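Local structure of O-methyltransferase, SAM-dependent (Legionella pneumophila subsp. pneumophila, 3R3H) at residues A61-E66 with D85-T90; T124-L129 with Y153-K158; G133-D138 with V160-L165; L165-N170 with M214-P219. The protein probably transfers a methyl group from S-adenosyl-L-methionine to an oxygen atom of an acceptor molecule. One frame throughout, in Å; residues are numbered along the deposited sequence.

Interaction 1: A61-E66 with D85-T90; sequences AKKVLE and DGQVIT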
loop_
_atom_site.group_PDB
_atom_site.type_symbol
_atom_site.label_atom_id
_atom_site.label_comp_id
_atom_site.label_asym_id
_atom_site.label_seq_id
_atom_site.Cartn_x
_atom_site.Cartn_y
_atom_site.Cartn_z
ATOM N N ALA A 61 6.701 -10.534 -9.314
ATOM C CA ALA A 61 7.806 -9.985 -10.073
ATOM C C ALA A 61 8.998 -10.908 -10.169
ATOM O O ALA A 61 9.323 -11.626 -9.226
ATOM C CB ALA A 61 8.236 -8.654 -9.468
ATOM N N LYS A 62 9.633 -10.866 -11.336
ATOM C CA LYS A 62 10.827 -11.641 -11.636
ATOM C C LYS A 62 11.979 -10.656 -11.830
ATOM O O LYS A 62 13.135 -10.971 -11.556
ATOM C CB LYS A 62 10.620 -12.457 -12.921
ATOM C CG LYS A 62 9.722 -13.664 -12.742
ATOM C CD LYS A 62 10.419 -14.744 -11.929
ATOM C CE LYS A 62 9.423 -15.774 -11.424
ATOM N NZ LYS A 62 8.445 -15.182 -10.458
ATOM N N LYS A 63 11.647 -9.457 -12.297
ATOM C CA LYS A 63 12.644 -8.430 -12.550
ATOM C C LYS A 63 12.191 -7.089 -11.953
ATOM O O LYS A 63 11.081 -6.613 -12.206
ATOM C CB LYS A 63 12.873 -8.315 -14.062
ATOM C CG LYS A 63 14.191 -7.666 -14.462
ATOM C CD LYS A 63 14.427 -7.812 -15.963
ATOM C CE LYS A 63 15.745 -7.169 -16.391
ATOM N NZ LYS A 63 16.068 -7.431 -17.838
ATOM N N VAL A 64 13.065 -6.494 -11.150
ATOM C CA VAL A 64 12.791 -5.233 -10.478
ATOM C C VAL A 64 13.850 -4.181 -10.776
ATOM O O VAL A 64 15.009 -4.508 -10.982
ATOM C CB VAL A 64 12.706 -5.457 -8.957
ATOM C CG1 VAL A 64 12.720 -4.129 -8.221
ATOM C CG2 VAL A 64 11.437 -6.230 -8.633
ATOM N N LEU A 65 13.442 -2.917 -10.797
ATOM C CA LEU A 65 14.360 -1.820 -11.071
ATOM C C LEU A 65 14.149 -0.704 -10.057
ATOM O O LEU A 65 13.012 -0.412 -9.678
ATOM C CB LEU A 65 14.114 -1.267 -12.478
ATOM C CG LEU A 65 14.964 -0.061 -12.872
ATOM C CD1 LEU A 65 16.330 -0.565 -13.270
ATOM C CD2 LEU A 65 14.333 0.705 -14.025
ATOM N N GLU A 66 15.238 -0.101 -9.593
ATOM C CA GLU A 66 15.137 1.016 -8.664
ATOM C C GLU A 66 16.197 2.045 -9.024
ATOM O O GLU A 66 17.190 1.714 -9.673
ATOM C CB GLU A 66 15.281 0.563 -7.211
ATOM C CG GLU A 66 16.486 -0.266 -6.912
ATOM C CD GLU A 66 16.916 -0.142 -5.449
ATOM O OE1 GLU A 66 16.021 0.022 -4.581
ATOM O OE2 GLU A 66 18.138 -0.213 -5.168
ATOM N N ASP A 85 15.253 -17.251 -9.251
ATOM C CA ASP A 85 15.463 -16.870 -10.658
ATOM C C ASP A 85 15.249 -15.378 -10.938
ATOM O O ASP A 85 15.531 -14.896 -12.042
ATOM C CB ASP A 85 14.548 -17.710 -11.563
ATOM C CG ASP A 85 13.064 -17.569 -11.205
ATOM O OD1 ASP A 85 12.726 -17.561 -9.997
ATOM O OD2 ASP A 85 12.233 -17.475 -12.137
ATOM N N GLY A 86 14.752 -14.661 -9.929
ATOM C CA GLY A 86 14.501 -13.235 -10.039
ATOM C C GLY A 86 15.751 -12.374 -10.062
ATOM O O GLY A 86 16.863 -12.854 -9.853
ATOM N N GLN A 87 15.567 -11.079 -10.289
ATOM C CA GLN A 87 16.695 -10.164 -10.387
ATOM C C GLN A 87 16.299 -8.723 -10.073
ATOM O O GLN A 87 15.197 -8.292 -10.408
ATOM C CB GLN A 87 17.237 -10.248 -11.808
ATOM C CG GLN A 87 18.474 -9.455 -12.101
ATOM C CD GLN A 87 18.693 -9.348 -13.596
ATOM O OE1 GLN A 87 18.566 -10.333 -14.324
ATOM N NE2 GLN A 87 19.016 -8.150 -14.065
ATOM N N VAL A 88 17.200 -7.991 -9.418
ATOM C CA VAL A 88 16.974 -6.587 -9.091
ATOM C C VAL A 88 18.129 -5.734 -9.613
ATOM O O VAL A 88 19.289 -6.018 -9.363
ATOM C CB VAL A 88 16.765 -6.357 -7.545
ATOM C CG1 VAL A 88 17.487 -7.401 -6.747
ATOM C CG2 VAL A 88 17.239 -4.957 -7.142
ATOM N N ILE A 89 17.796 -4.704 -10.380
ATOM C CA ILE A 89 18.795 -3.799 -10.923
ATOM C C ILE A 89 18.711 -2.486 -10.148
ATOM O O ILE A 89 17.765 -1.719 -10.302
ATOM C CB ILE A 89 18.542 -3.550 -12.414
ATOM C CG1 ILE A 89 18.785 -4.849 -13.178
ATOM C CG2 ILE A 89 19.438 -2.419 -12.926
ATOM C CD1 ILE A 89 18.630 -4.718 -14.661
ATOM N N THR A 90 19.690 -2.262 -9.281
ATOM C CA THR A 90 19.754 -1.060 -8.468
ATOM C C THR A 90 20.642 -0.055 -9.206
ATOM O O THR A 90 21.736 -0.397 -9.659
ATOM C CB THR A 90 20.324 -1.400 -7.053
ATOM O OG1 THR A 90 20.559 -0.200 -6.308
ATOM C CG2 THR A 90 21.639 -2.171 -7.177
#

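Interaction 2: T124-L129 with Y153-K158; sequences TLHSLL and YELALK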
loop_
_atom_site.group_PDB
_atom_site.type_symbol
_atom_site.label_atom_id
_atom_site.label_comp_id
_atom_site.label_asym_id
_atom_site.label_seq_id
_atom_site.Cartn_x
_atom_site.Cartn_y
_atom_site.Cartn_z
ATOM N N THR A 124 21.609 5.198 -17.528
ATOM C CA THR A 124 21.411 3.804 -17.183
ATOM C C THR A 124 20.061 3.295 -17.688
ATOM O O THR A 124 19.949 2.145 -18.115
ATOM C CB THR A 124 21.496 3.604 -15.656
ATOM O OG1 THR A 124 22.782 4.026 -15.182
ATOM C CG2 THR A 124 21.275 2.143 -15.302
ATOM N N LEU A 125 19.039 4.151 -17.648
ATOM C CA LEU A 125 17.704 3.755 -18.103
ATOM C C LEU A 125 17.573 3.674 -19.627
ATOM O O LEU A 125 16.858 2.808 -20.142
ATOM C CB LEU A 125 16.634 4.699 -17.544
ATOM C CG LEU A 125 16.528 4.890 -16.024
ATOM C CD1 LEU A 125 15.186 5.533 -15.710
ATOM C CD2 LEU A 125 16.661 3.561 -15.284
ATOM N N HIS A 126 18.237 4.567 -20.360
ATOM C CA HIS A 126 18.160 4.476 -21.815
ATOM C C HIS A 126 18.926 3.236 -22.231
ATOM O O HIS A 126 18.527 2.508 -23.134
ATOM C CB HIS A 126 18.764 5.702 -22.488
ATOM C CG HIS A 126 17.958 6.942 -22.288
ATOM N ND1 HIS A 126 18.316 7.924 -21.389
ATOM C CD2 HIS A 126 16.767 7.319 -22.808
ATOM C CE1 HIS A 126 17.375 8.852 -21.358
ATOM N NE2 HIS A 126 16.425 8.508 -22.208
ATOM N N SER A 127 20.039 2.996 -21.555
ATOM C CA SER A 127 20.851 1.832 -21.836
ATOM C C SER A 127 20.031 0.556 -21.630
ATOM O O SER A 127 20.122 -0.397 -22.413
ATOM C CB SER A 127 22.061 1.817 -20.911
ATOM O OG SER A 127 22.445 0.479 -20.658
ATOM N N LEU A 128 19.246 0.548 -20.555
ATOM C CA LEU A 128 18.392 -0.589 -20.230
ATOM C C LEU A 128 17.322 -0.779 -21.294
ATOM O O LEU A 128 16.927 -1.909 -21.584
ATOM C CB LEU A 128 17.727 -0.378 -18.878
ATOM C CG LEU A 128 18.589 -0.575 -17.642
ATOM C CD1 LEU A 128 17.794 -0.173 -16.418
ATOM C CD2 LEU A 128 19.012 -2.021 -17.541
ATOM N N LEU A 129 16.848 0.331 -21.859
ATOM C CA LEU A 129 15.840 0.282 -22.912
ATOM C C LEU A 129 16.460 -0.287 -24.173
ATOM O O LEU A 129 15.937 -1.247 -24.749
ATOM C CB LEU A 129 15.287 1.675 -23.208
ATOM C CG LEU A 129 13.947 2.024 -22.563
ATOM C CD1 LEU A 129 13.495 3.382 -23.073
ATOM C CD2 LEU A 129 12.914 0.954 -22.901
ATOM N N TYR A 153 9.571 9.246 -14.981
ATOM C CA TYR A 153 8.191 8.761 -15.046
ATOM C C TYR A 153 7.880 8.204 -16.428
ATOM O O TYR A 153 7.365 7.098 -16.570
ATOM C CB TYR A 153 7.216 9.898 -14.723
ATOM C CG TYR A 153 5.755 9.511 -14.815
ATOM C CD1 TYR A 153 5.252 8.429 -14.092
ATOM C CD2 TYR A 153 4.863 10.263 -15.581
ATOM C CE1 TYR A 153 3.889 8.108 -14.123
ATOM C CE2 TYR A 153 3.501 9.957 -15.620
ATOM C CZ TYR A 153 3.019 8.879 -14.885
ATOM O OH TYR A 153 1.675 8.594 -14.876
ATOM N N GLU A 154 8.201 8.990 -17.446
ATOM C CA GLU A 154 7.966 8.594 -18.827
ATOM C C GLU A 154 8.714 7.330 -19.202
ATOM O O GLU A 154 8.144 6.419 -19.800
ATOM C CB GLU A 154 8.369 9.731 -19.765
ATOM C CG GLU A 154 7.460 10.939 -19.653
ATOM C CD GLU A 154 6.018 10.606 -20.006
ATOM O OE1 GLU A 154 5.799 9.926 -21.040
ATOM O OE2 GLU A 154 5.109 11.027 -19.256
ATOM N N LEU A 155 9.999 7.302 -18.855
ATOM C CA LEU A 155 10.873 6.164 -19.108
ATOM C C LEU A 155 10.320 4.911 -18.416
ATOM O O LEU A 155 10.201 3.849 -19.030
ATOM C CB LEU A 155 12.264 6.489 -18.573
ATOM C CG LEU A 155 13.510 6.521 -19.467
ATOM C CD1 LEU A 155 13.152 6.694 -20.929
ATOM C CD2 LEU A 155 14.409 7.664 -18.987
ATOM N N ALA A 156 9.976 5.054 -17.138
ATOM C CA ALA A 156 9.431 3.961 -16.343
ATOM C C ALA A 156 8.176 3.391 -16.987
ATOM O O ALA A 156 7.899 2.190 -16.882
ATOM C CB ALA A 156 9.111 4.451 -14.928
ATOM N N LEU A 157 7.407 4.257 -17.640
ATOM C CA LEU A 157 6.183 3.832 -18.311
ATOM C C LEU A 157 6.504 2.933 -19.502
ATOM O O LEU A 157 5.696 2.089 -19.887
ATOM C CB LEU A 157 5.376 5.047 -18.781
ATOM C CG LEU A 157 4.707 5.887 -17.688
ATOM C CD1 LEU A 157 4.111 7.128 -18.303
ATOM C CD2 LEU A 157 3.646 5.073 -16.973
ATOM N N LYS A 158 7.683 3.116 -20.082
ATOM C CA LYS A 158 8.090 2.296 -21.210
ATOM C C LYS A 158 8.729 1.009 -20.685
ATOM O O LYS A 158 8.548 -0.057 -21.270
ATOM C CB LYS A 158 9.084 3.062 -22.085
ATOM C CG LYS A 158 8.698 4.515 -22.314
ATOM C CD LYS A 158 8.898 4.943 -23.769
ATOM C CE LYS A 158 10.319 5.392 -24.073
ATOM N NZ LYS A 158 10.642 6.736 -23.496
#

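Interaction 3: G133-D138 with V160-L165; sequences GEHQFD and VTPKGL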
loop_
_atom_site.group_PDB
_atom_site.type_symbol
_atom_site.label_atom_id
_atom_site.label_comp_id
_atom_site.label_asym_id
_atom_site.label_seq_id
_atom_site.Cartn_x
_atom_site.Cartn_y
_atom_site.Cartn_z
ATOM N N GLY A 133 14.963 -3.852 -24.173
ATOM C CA GLY A 133 13.616 -3.617 -24.666
ATOM C C GLY A 133 12.719 -2.888 -23.676
ATOM O O GLY A 133 13.127 -2.593 -22.554
ATOM N N GLU A 134 11.475 -2.635 -24.067
ATOM C CA GLU A 134 10.560 -1.895 -23.210
ATOM C C GLU A 134 9.871 -2.562 -22.008
ATOM O O GLU A 134 10.035 -2.108 -20.880
ATOM C CB GLU A 134 9.515 -1.170 -24.080
ATOM C CG GLU A 134 10.104 0.068 -24.814
ATOM C CD GLU A 134 9.052 1.027 -25.397
ATOM O OE1 GLU A 134 7.867 0.939 -25.000
ATOM O OE2 GLU A 134 9.423 1.883 -26.241
ATOM N N HIS A 135 9.114 -3.629 -22.197
ATOM C CA HIS A 135 8.438 -4.186 -21.032
ATOM C C HIS A 135 9.237 -5.259 -20.313
ATOM O O HIS A 135 9.022 -6.452 -20.490
ATOM C CB HIS A 135 7.044 -4.647 -21.448
ATOM C CG HIS A 135 6.233 -3.550 -22.077
ATOM N ND1 HIS A 135 4.940 -3.727 -22.525
ATOM C CD2 HIS A 135 6.546 -2.258 -22.341
ATOM C CE1 HIS A 135 4.494 -2.591 -23.037
ATOM N NE2 HIS A 135 5.450 -1.684 -22.939
ATOM N N GLN A 136 10.157 -4.780 -19.477
ATOM C CA GLN A 136 11.099 -5.596 -18.700
ATOM C C GLN A 136 10.850 -5.750 -17.208
ATOM O O GLN A 136 11.051 -6.820 -16.639
ATOM C CB GLN A 136 12.498 -5.012 -18.805
ATOM C CG GLN A 136 13.244 -5.258 -20.068
ATOM C CD GLN A 136 14.609 -4.607 -19.999
ATOM O OE1 GLN A 136 14.727 -3.379 -20.070
ATOM N NE2 GLN A 136 15.649 -5.423 -19.830
ATOM N N PHE A 137 10.459 -4.661 -16.570
ATOM C CA PHE A 137 10.263 -4.681 -15.139
ATOM C C PHE A 137 8.836 -4.792 -14.651
ATOM O O PHE A 137 7.943 -4.087 -15.110
ATOM C CB PHE A 137 10.943 -3.452 -14.540
ATOM C CG PHE A 137 12.396 -3.342 -14.914
ATOM C CD1 PHE A 137 13.343 -4.166 -14.313
ATOM C CD2 PHE A 137 12.807 -2.458 -15.913
ATOM C CE1 PHE A 137 14.676 -4.122 -14.696
ATOM C CE2 PHE A 137 14.130 -2.397 -16.311
ATOM C CZ PHE A 137 15.077 -3.233 -15.701
ATOM N N ASP A 138 8.643 -5.701 -13.706
ATOM C CA ASP A 138 7.348 -5.957 -13.101
ATOM C C ASP A 138 7.136 -4.943 -11.991
ATOM O O ASP A 138 6.007 -4.652 -11.607
ATOM C CB ASP A 138 7.329 -7.375 -12.526
ATOM C CG ASP A 138 7.496 -8.436 -13.597
ATOM O OD1 ASP A 138 6.468 -8.777 -14.234
ATOM O OD2 ASP A 138 8.643 -8.907 -13.816
ATOM N N VAL A 160 8.093 -0.573 -17.782
ATOM C CA VAL A 160 7.254 -1.443 -16.971
ATOM C C VAL A 160 6.399 -2.469 -17.724
ATOM O O VAL A 160 6.045 -2.299 -18.894
ATOM C CB VAL A 160 6.329 -0.596 -16.061
ATOM C CG1 VAL A 160 5.097 -0.182 -16.824
ATOM C CG2 VAL A 160 5.956 -1.363 -14.802
ATOM N N THR A 161 6.089 -3.540 -17.009
ATOM C CA THR A 161 5.264 -4.640 -17.482
ATOM C C THR A 161 3.804 -4.174 -17.422
ATOM O O THR A 161 3.455 -3.330 -16.591
ATOM C CB THR A 161 5.486 -5.857 -16.563
ATOM O OG1 THR A 161 6.677 -6.526 -16.979
ATOM C CG2 THR A 161 4.308 -6.818 -16.586
ATOM N N PRO A 162 2.940 -4.689 -18.318
ATOM C CA PRO A 162 1.520 -4.307 -18.340
ATOM C C PRO A 162 0.860 -4.490 -16.976
ATOM O O PRO A 162 0.099 -3.637 -16.496
ATOM C CB PRO A 162 0.940 -5.238 -19.390
ATOM C CG PRO A 162 2.083 -5.370 -20.357
ATOM C CD PRO A 162 3.252 -5.595 -19.439
ATOM N N LYS A 163 1.162 -5.620 -16.356
ATOM C CA LYS A 163 0.634 -5.910 -15.042
ATOM C C LYS A 163 1.592 -5.360 -13.971
ATOM O O LYS A 163 1.272 -5.359 -12.785
ATOM C CB LYS A 163 0.455 -7.417 -14.889
ATOM C CG LYS A 163 -0.383 -8.036 -15.986
ATOM C CD LYS A 163 -1.556 -8.785 -15.403
ATOM C CE LYS A 163 -2.339 -9.494 -16.478
ATOM N NZ LYS A 163 -3.428 -10.290 -15.857
ATOM N N GLY A 164 2.756 -4.878 -14.404
ATOM C CA GLY A 164 3.739 -4.336 -13.484
ATOM C C GLY A 164 3.290 -3.082 -12.761
ATOM O O GLY A 164 2.272 -2.496 -13.105
ATOM N N LEU A 165 4.065 -2.659 -11.768
ATOM C CA LEU A 165 3.733 -1.478 -10.979
ATOM C C LEU A 165 4.920 -0.531 -10.830
ATOM O O LEU A 165 6.056 -0.959 -10.883
ATOM C CB LEU A 165 3.264 -1.902 -9.586
ATOM C CG LEU A 165 2.879 -0.778 -8.622
ATOM C CD1 LEU A 165 1.504 -0.239 -8.995
ATOM C CD2 LEU A 165 2.857 -1.307 -7.212
#

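Interaction 4: L165-N170 with M214-P219; sequences LIAIDN and MFLVQP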
loop_
_atom_site.group_PDB
_atom_site.type_symbol
_atom_site.label_atom_id
_atom_site.label_comp_id
_atom_site.label_asym_id
_atom_site.label_seq_id
_atom_site.Cartn_x
_atom_site.Cartn_y
_atom_site.Cartn_z
ATOM N N LEU A 165 4.065 -2.659 -11.768
ATOM C CA LEU A 165 3.733 -1.478 -10.979
ATOM C C LEU A 165 4.920 -0.531 -10.830
ATOM O O LEU A 165 6.056 -0.959 -10.883
ATOM C CB LEU A 165 3.264 -1.902 -9.586
ATOM C CG LEU A 165 2.879 -0.778 -8.622
ATOM C CD1 LEU A 165 1.504 -0.239 -8.995
ATOM C CD2 LEU A 165 2.857 -1.307 -7.212
ATOM N N ILE A 166 4.636 0.758 -10.641
ATOM C CA ILE A 166 5.661 1.787 -10.451
ATOM C C ILE A 166 5.374 2.565 -9.164
ATOM O O ILE A 166 4.241 2.967 -8.910
ATOM C CB ILE A 166 5.698 2.810 -11.619
ATOM C CG1 ILE A 166 5.964 2.091 -12.945
ATOM C CG2 ILE A 166 6.776 3.853 -11.361
ATOM C CD1 ILE A 166 5.732 2.954 -14.166
ATOM N N ALA A 167 6.412 2.764 -8.356
ATOM C CA ALA A 167 6.306 3.497 -7.099
ATOM C C ALA A 167 7.242 4.687 -7.216
ATOM O O ALA A 167 8.371 4.541 -7.703
ATOM C CB ALA A 167 6.721 2.612 -5.931
ATOM N N ILE A 168 6.767 5.860 -6.799
ATOM C CA ILE A 168 7.568 7.074 -6.862
ATOM C C ILE A 168 7.558 7.718 -5.482
ATOM O O ILE A 168 6.492 7.949 -4.909
ATOM C CB ILE A 168 7.019 8.072 -7.904
ATOM C CG1 ILE A 168 6.997 7.452 -9.301
ATOM C CG2 ILE A 168 7.919 9.271 -7.975
ATOM C CD1 ILE A 168 5.725 6.712 -9.647
ATOM N N ASP A 169 8.742 8.004 -4.949
ATOM C CA ASP A 169 8.848 8.577 -3.611
ATOM C C ASP A 169 8.894 10.107 -3.570
ATOM O O ASP A 169 9.113 10.764 -4.595
ATOM C CB ASP A 169 10.088 8.011 -2.914
ATOM C CG ASP A 169 9.986 8.060 -1.395
ATOM O OD1 ASP A 169 11.049 7.983 -0.734
ATOM O OD2 ASP A 169 8.847 8.161 -0.856
ATOM N N ASN A 170 8.694 10.651 -2.367
ATOM C CA ASN A 170 8.701 12.093 -2.094
ATOM C C ASN A 170 7.673 12.880 -2.915
ATOM O O ASN A 170 8.008 13.907 -3.516
ATOM C CB ASN A 170 10.090 12.694 -2.352
ATOM C CG ASN A 170 11.200 11.907 -1.705
ATOM O OD1 ASN A 170 11.887 11.143 -2.372
ATOM N ND2 ASN A 170 11.383 12.084 -0.398
ATOM N N MET A 214 3.882 8.429 -1.299
ATOM C CA MET A 214 4.288 7.422 -2.278
ATOM C C MET A 214 3.165 7.181 -3.285
ATOM O O MET A 214 2.030 6.850 -2.928
ATOM C CB MET A 214 4.673 6.110 -1.574
ATOM C CG MET A 214 5.273 5.050 -2.504
ATOM S SD MET A 214 5.954 3.601 -1.661
ATOM C CE MET A 214 7.675 4.178 -1.339
ATOM N N PHE A 215 3.495 7.371 -4.553
ATOM C CA PHE A 215 2.534 7.211 -5.632
ATOM C C PHE A 215 2.653 5.823 -6.238
ATOM O O PHE A 215 3.754 5.373 -6.552
ATOM C CB PHE A 215 2.821 8.238 -6.730
ATOM C CG PHE A 215 1.713 9.242 -6.969
ATOM C CD1 PHE A 215 0.374 8.847 -7.016
ATOM C CD2 PHE A 215 2.021 10.576 -7.234
ATOM C CE1 PHE A 215 -0.639 9.764 -7.328
ATOM C CE2 PHE A 215 1.021 11.499 -7.547
ATOM C CZ PHE A 215 -0.313 11.093 -7.596
ATOM N N LEU A 216 1.527 5.141 -6.398
ATOM C CA LEU A 216 1.529 3.820 -7.021
ATOM C C LEU A 216 0.757 3.939 -8.331
ATOM O O LEU A 216 -0.451 4.202 -8.322
ATOM C CB LEU A 216 0.846 2.787 -6.126
ATOM C CG LEU A 216 1.530 2.473 -4.800
ATOM C CD1 LEU A 216 0.731 1.418 -4.064
ATOM C CD2 LEU A 216 2.945 1.984 -5.056
ATOM N N VAL A 217 1.437 3.776 -9.459
ATOM C CA VAL A 217 0.752 3.883 -10.736
ATOM C C VAL A 217 0.887 2.583 -11.504
ATOM O O VAL A 217 1.919 1.923 -11.442
ATOM C CB VAL A 217 1.318 5.037 -11.601
ATOM C CG1 VAL A 217 1.610 6.265 -10.737
ATOM C CG2 VAL A 217 2.554 4.580 -12.340
ATOM N N GLN A 218 -0.164 2.217 -12.226
ATOM C CA GLN A 218 -0.149 0.989 -13.006
ATOM C C GLN A 218 -0.789 1.218 -14.369
ATOM O O GLN A 218 -1.888 1.761 -14.466
ATOM C CB GLN A 218 -0.907 -0.100 -12.263
ATOM C CG GLN A 218 -0.957 -1.418 -12.990
ATOM C CD GLN A 218 -1.822 -2.422 -12.273
ATOM O OE1 GLN A 218 -3.045 -2.253 -12.176
ATOM N NE2 GLN A 218 -1.197 -3.478 -11.757
ATOM N N PRO A 219 -0.107 0.817 -15.451
ATOM C CA PRO A 219 -0.718 1.029 -16.762
ATOM C C PRO A 219 -2.073 0.311 -16.913
ATOM O O PRO A 219 -2.296 -0.754 -16.331
ATOM C CB PRO A 219 0.356 0.510 -17.724
ATOM C CG PRO A 219 1.063 -0.539 -16.927
ATOM C CD PRO A 219 1.188 0.125 -15.578
#

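Interaction 1: A61-E66 with D85-T90
K62 and Q87 begin a ladder of four backbone hydrogen bonds that zips the two strands together in parallel register, pairing K63 with Q87, V64 with V88, L65 with I89 and E66 with T90. Q87 N donates to K62 O, V64 N returns to Q87 O, I89 N reaches V64 O at 2.9 Å in a nearly straight bond (172°), and E66 N closes the row on I89 O. CA-H...O contacts from K63, V88 and L65 fill in between these bonds.

The polar side-chain link lies at the far end. There E66 and T90 run side by side, and T90 OG1 donates to E66 OE2 (2.7 Å), which accepts through its anti lone pair, the one away from OE1. E66 places CG between its own backbone N and carbonyl carbon (chi1 52°), and its extended chain then carries the acid alongside the threonine. The second oxygen, OE1, is bonded to S74 OG, so each oxygen of the buried carboxylate has a hydrogen-bond partner. At the exposed end the methylenes of K62 lie beside the D85 carboxylate, but K62 NZ stays 4.7 Å from D85 OD2, which permits at most long-range attraction.

Apolar contact is made by L65 CD1, 3.6 Å from I89 CG2, and by the CB atoms of V64 and V88 on the opposite face.

Strands 63-68 and 87-92 belong to a beta-alpha-beta unit whose helix 73-80 packs on V64, E66 and V88. L65 and I89 face helix 121-132 instead, while strands 137-143 and 114-118 flank the pair.

Interaction 2: T124-L129 with Y153-K158
L155 meets three residues of the neighbouring helix, and its own carbonyl O accepts the shortest polar bond of the two segments, from K158 N at 2.8 Å. That bond stays within helix 153-158; what passes between the helices is packing of aliphatic carbons and one imidazole.

The side chain of L155 points toward helix 124-129 and ends against L125, H126 and L129. Its CD2 sits 4.0 Å from L125 CB and also approaches the imidazole of H126, 4.2 Å from the ring centroid and 29° off the ring normal, an off-centre CH-pi contact. The ring arrives there because CG of H126 stands anti to the carbonyl carbon (chi1 -69°), and it crosses the leucine at about a right angle. A weak hydrogen bond joins H126 ND1 to L122 O, one turn back. The other branch, L155 CD1, lies 4.0 Å from L129 CD1. L129 CD1 also touches K158 CE at 3.9 Å, the lysine chain being bent at chi2, chi3 and chi4.

The helix axes run nearly parallel, 21° apart, with a closest approach of 10.7 Å. Both helices cover the same face of the Rossmann-like sheet, L125 resting on L65 and L67. Several polar groups of the two helices bond elsewhere, S127 to R117 and E154 to R202. Cohesion here therefore comes from leucine contacts, the H126 ring and the aliphatic part of K158; no charged pair joins the two segments.

Interaction 3: G133-D138 with V160-L165
H135 lies against V160 and P162 along most of its side chain. CB is 3.6 Å from V160 O, CG comes to 3.4 Å from the same oxygen, and CD2 continues the contact, so that the carbonyl sits over one face of the imidazole. On the other branch ND1 approaches P162 CG at 3.9 Å, histidine and proline crossing at about a right angle. NE2, at the tip, is already drawing away from V160 O. CG stands anti to the carbonyl carbon (chi1 -56°), which turns the ring onto the V160 carbonyl and the P162 ring; the residue itself is the centre of an inverse gamma turn.

Beyond it, F137 pairs with V160 in a short parallel bridge. F137 O accepts T161 N at 2.7 Å, the donor tilted 29° from the carbonyl plane, and receives a weak second bond from T161 OG1. The chain then bends through P162 and K163, and L165 N bonds D138 O at 2.8 Å from 36° out of its plane. G164, lacking a side chain, lets the two backbones come together here.

The contact closes the crossover from strand 137-143 through helix 149-159 to strand 164-169. V160 directly follows that helix, and F137 packs on its last residue, L159. On the other side of strand 137-143, D138 OD2 makes weak bonds to the backbone N atoms of K62 and K63, at the start of neighbouring strand 63-68. K163 and L165 pack on R60 and M54 of the second subunit.

Interaction 4: L165-N170 with M214-P219
I166 and V217 face each other at a slant, CB of the isoleucine 3.7 Å from CG2 of the valine. CG2 lies between V217's backbone N and carbonyl carbon, where it meets the isoleucine, while CG1 (chi1 -41°) is swung toward I168 CD1. The next pair on this face is looser: I168 and F215 meet through their CB atoms, 4.4 Å apart, and the phenyl ring leads off toward V205 and L207 of strand 203-208.

Reciprocal backbone bonds join both pairs, with V217 N to I166 O at 3.0 Å and F215 N to I168 O at 3.1 Å among them. The strands run antiparallel, 160° between their directions. In the 3-2-1-4-5-7-6 sheet of class I methyltransferases, this is where the last strand inserts beside the fifth as the sole antiparallel member.

On the opposite face L216 CD2 reaches both A167 CB and L165 CD2, each at 3.9 Å, and M214 CG lies beyond A167. L165 CD1 leans instead over the backbone at V217 O. The second subunit covers part of this strand pair: its F51 packs on L216, its S20 on F215 and its M54 on Q218.

Overall arrangement
All four contacts belong to one Rossmann-like methyltransferase domain. Interactions 1 and 4 lie in its seven-stranded sheet, interaction 3 reaches the sheet at one end of strands 137-143 and 164-169, and interaction 2 joins two helices on one face. Interaction 1 comes first along the chain; interactions 2 and 3 alternate their segments; interaction 4 closes last. Interactions 1 and 3 have centres 11 Å apart and meet where strands 63-68 and 137-143 are neighbours. Interactions 3 and 4 share L165. L65 packs on L125 and L128, tying interaction 1 to helix 121-132. Together the contacts join the central strands to the helices on one face and, through interactions 3 and 4, to the second subunit.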